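Long-range contact in iron transport multicopper oxidase FET3 (Saccharomyces cerevisiae, PDB 1ZPU), which oxidises ferrous iron to ferric iron with four bound copper ions and molecular oxygen, for uptake through the permease FTR1, and also oxidises cuprous copper: residues D454-W459 against V478-G483. Residues are numbered along the deposited sequence; the frame is centred on the assembly and turned at random.
With NAG (2-acetamido-2-deoxy-beta-D-glucopyranose), chain B.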
# COMPACT_ATOMS: atom_id res chain seq x y z
N ASP A 454 19.52 -5.05 3.27
CA ASP A 454 20.39 -4.19 4.05
C ASP A 454 19.59 -3.46 5.12
O ASP A 454 20.03 -2.44 5.66
CB ASP A 454 21.11 -3.19 3.13
CG ASP A 454 20.15 -2.32 2.31
OD1 ASP A 454 20.65 -1.35 1.69
OD2 ASP A 454 18.93 -2.57 2.26
N ASN A 455 18.41 -3.97 5.43
CA ASN A 455 17.53 -3.32 6.39
C ASN A 455 16.92 -4.33 7.35
O ASN A 455 15.75 -4.70 7.20
CB ASN A 455 16.44 -2.54 5.66
CG ASN A 455 15.68 -1.61 6.58
OD1 ASN A 455 16.03 -1.44 7.74
ND2 ASN A 455 14.64 -0.99 6.06
N PRO A 456 17.71 -4.79 8.34
CA PRO A 456 17.21 -5.77 9.31
C PRO A 456 15.80 -5.42 9.78
O PRO A 456 15.55 -4.28 10.20
CB PRO A 456 18.22 -5.68 10.45
CG PRO A 456 19.50 -5.31 9.77
CD PRO A 456 19.12 -4.43 8.60
N GLY A 457 14.88 -6.38 9.66
CA GLY A 457 13.49 -6.17 10.06
C GLY A 457 12.57 -7.29 9.65
O GLY A 457 13.01 -8.32 9.13
N VAL A 458 11.28 -7.10 9.90
CA VAL A 458 10.27 -8.08 9.55
C VAL A 458 9.35 -7.35 8.60
O VAL A 458 8.71 -6.39 9.00
CB VAL A 458 9.50 -8.59 10.79
CG1 VAL A 458 8.40 -9.52 10.39
CG2 VAL A 458 10.43 -9.29 11.76
N TRP A 459 9.30 -7.80 7.35
CA TRP A 459 8.64 -7.04 6.29
C TRP A 459 7.54 -7.81 5.56
O TRP A 459 7.78 -8.90 5.06
CB TRP A 459 9.66 -6.51 5.28
CG TRP A 459 10.85 -5.81 5.86
CD1 TRP A 459 12.15 -6.17 5.71
CD2 TRP A 459 10.87 -4.62 6.67
NE1 TRP A 459 12.97 -5.30 6.37
CE2 TRP A 459 12.21 -4.34 6.96
CE3 TRP A 459 9.87 -3.79 7.19
CZ2 TRP A 459 12.59 -3.24 7.74
CZ3 TRP A 459 10.25 -2.69 7.95
CH2 TRP A 459 11.59 -2.43 8.22
N VAL A 478 11.81 -12.04 6.87
CA VAL A 478 12.60 -11.73 8.05
C VAL A 478 14.04 -11.49 7.60
O VAL A 478 14.75 -12.42 7.20
CB VAL A 478 12.53 -12.88 9.09
CG1 VAL A 478 13.39 -12.57 10.30
CG2 VAL A 478 11.10 -13.11 9.52
N GLU A 479 14.44 -10.22 7.64
CA GLU A 479 15.77 -9.80 7.21
C GLU A 479 16.78 -9.92 8.35
O GLU A 479 16.56 -9.38 9.43
CB GLU A 479 15.68 -8.36 6.77
CG GLU A 479 16.57 -7.99 5.62
CD GLU A 479 15.95 -6.88 4.78
OE1 GLU A 479 14.78 -7.05 4.37
OE2 GLU A 479 16.63 -5.86 4.54
N ASP A 480 17.90 -10.59 8.08
CA ASP A 480 18.82 -11.10 9.12
C ASP A 480 18.36 -10.86 10.57
O ASP A 480 18.66 -9.82 11.16
CB ASP A 480 20.29 -10.68 8.91
CG ASP A 480 20.51 -9.20 9.09
OD1 ASP A 480 19.56 -8.42 8.88
OD2 ASP A 480 21.65 -8.81 9.45
N PRO A 481 17.61 -11.83 11.12
CA PRO A 481 17.12 -11.76 12.49
C PRO A 481 18.23 -11.50 13.50
O PRO A 481 17.95 -10.93 14.55
CB PRO A 481 16.52 -13.16 12.72
CG PRO A 481 17.06 -14.01 11.62
CD PRO A 481 17.21 -13.08 10.46
N PHE A 482 19.46 -11.89 13.19
CA PHE A 482 20.57 -11.61 14.09
C PHE A 482 20.92 -10.13 14.09
O PHE A 482 21.25 -9.56 15.13
CB PHE A 482 21.80 -12.47 13.77
CG PHE A 482 21.58 -13.95 13.95
CD1 PHE A 482 22.02 -14.86 12.99
CD2 PHE A 482 20.92 -14.44 15.08
CE1 PHE A 482 21.81 -16.23 13.15
CE2 PHE A 482 20.71 -15.81 15.24
CZ PHE A 482 21.15 -16.70 14.28
N GLY A 483 20.83 -9.49 12.92
CA GLY A 483 20.97 -8.04 12.82
C GLY A 483 19.93 -7.30 13.64
O GLY A 483 20.23 -6.29 14.27
C1 NAG B . 19.62 0.95 6.94
C2 NAG B . 19.70 1.22 5.44
C3 NAG B . 21.07 0.88 4.86
C4 NAG B . 22.19 1.54 5.68
C5 NAG B . 21.96 1.28 7.18
C6 NAG B . 22.99 1.98 8.05
C7 NAG B . 17.66 1.19 4.11
C8 NAG B . 16.54 0.35 3.55
N2 NAG B . 18.65 0.52 4.72
O3 NAG B . 21.11 1.34 3.53
O4 NAG B . 23.47 1.12 5.24
O5 NAG B . 20.65 1.70 7.57
O6 NAG B . 22.87 3.38 7.86
O7 NAG B . 17.62 2.42 3.99
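Glu479 reaches across to residues 454-456 and accepts a hydrogen bond from the backbone of Asn455: N to Glu479 OE2 is 2.7 Å, met on the anti side of the carboxylate and 20° out of its plane. Its OE1 lies at the edge of the Trp459 indole, 3.1 Å from CD1, with ring and carboxylate planes 62° apart. Trp459 CG stands anti to its own carbonyl carbon (chi1 -49°), which starts the indole toward Asn455. NE1 gives its hydrogen to Asn455 O at 3.0 Å, almost in the ring plane, so carboxylate and indole both hold the Asn455 backbone. Glu479 N binds Gly457 O at 2.8 Å; the return bond is weak. Val458 and Val478 form an antiparallel non-hydrogen-bonded pair. Gly457 CA lies 3.5 Å above the plane of the Trp459 indole, offset toward its rim. Pro456 and Asp480, the N-cap of helix 481-486, lie side by side, pointing the same way, with CG nearest OD1. An alanine in place of Glu479 would probably leave Asn455 N without its acceptor and residues 454-456 less firmly tied to strand 474-479. In the second shell, His399 hydrogen-bonds Glu479 OE1 and meets the Trp459 ring edge-to-face, while Gly398 O and Phe65 O hold Asn455 ND2. An N-acetylglucosamine makes weak hydrogen bonds from N2 and O3 to Asp454 O and OD1, and its C8 packs on Asn455. The Trp459 side chain comes within about 4 Å of that of His397, a type 3 copper ligand. Strands 457-463 and 474-479 are antiparallel neighbours in a sheet of the third plastocyanin-like domain; strand 371-374 flanks 474-479, and helix 348-352 touches Val458 and Val478 through Thr348 and Leu349.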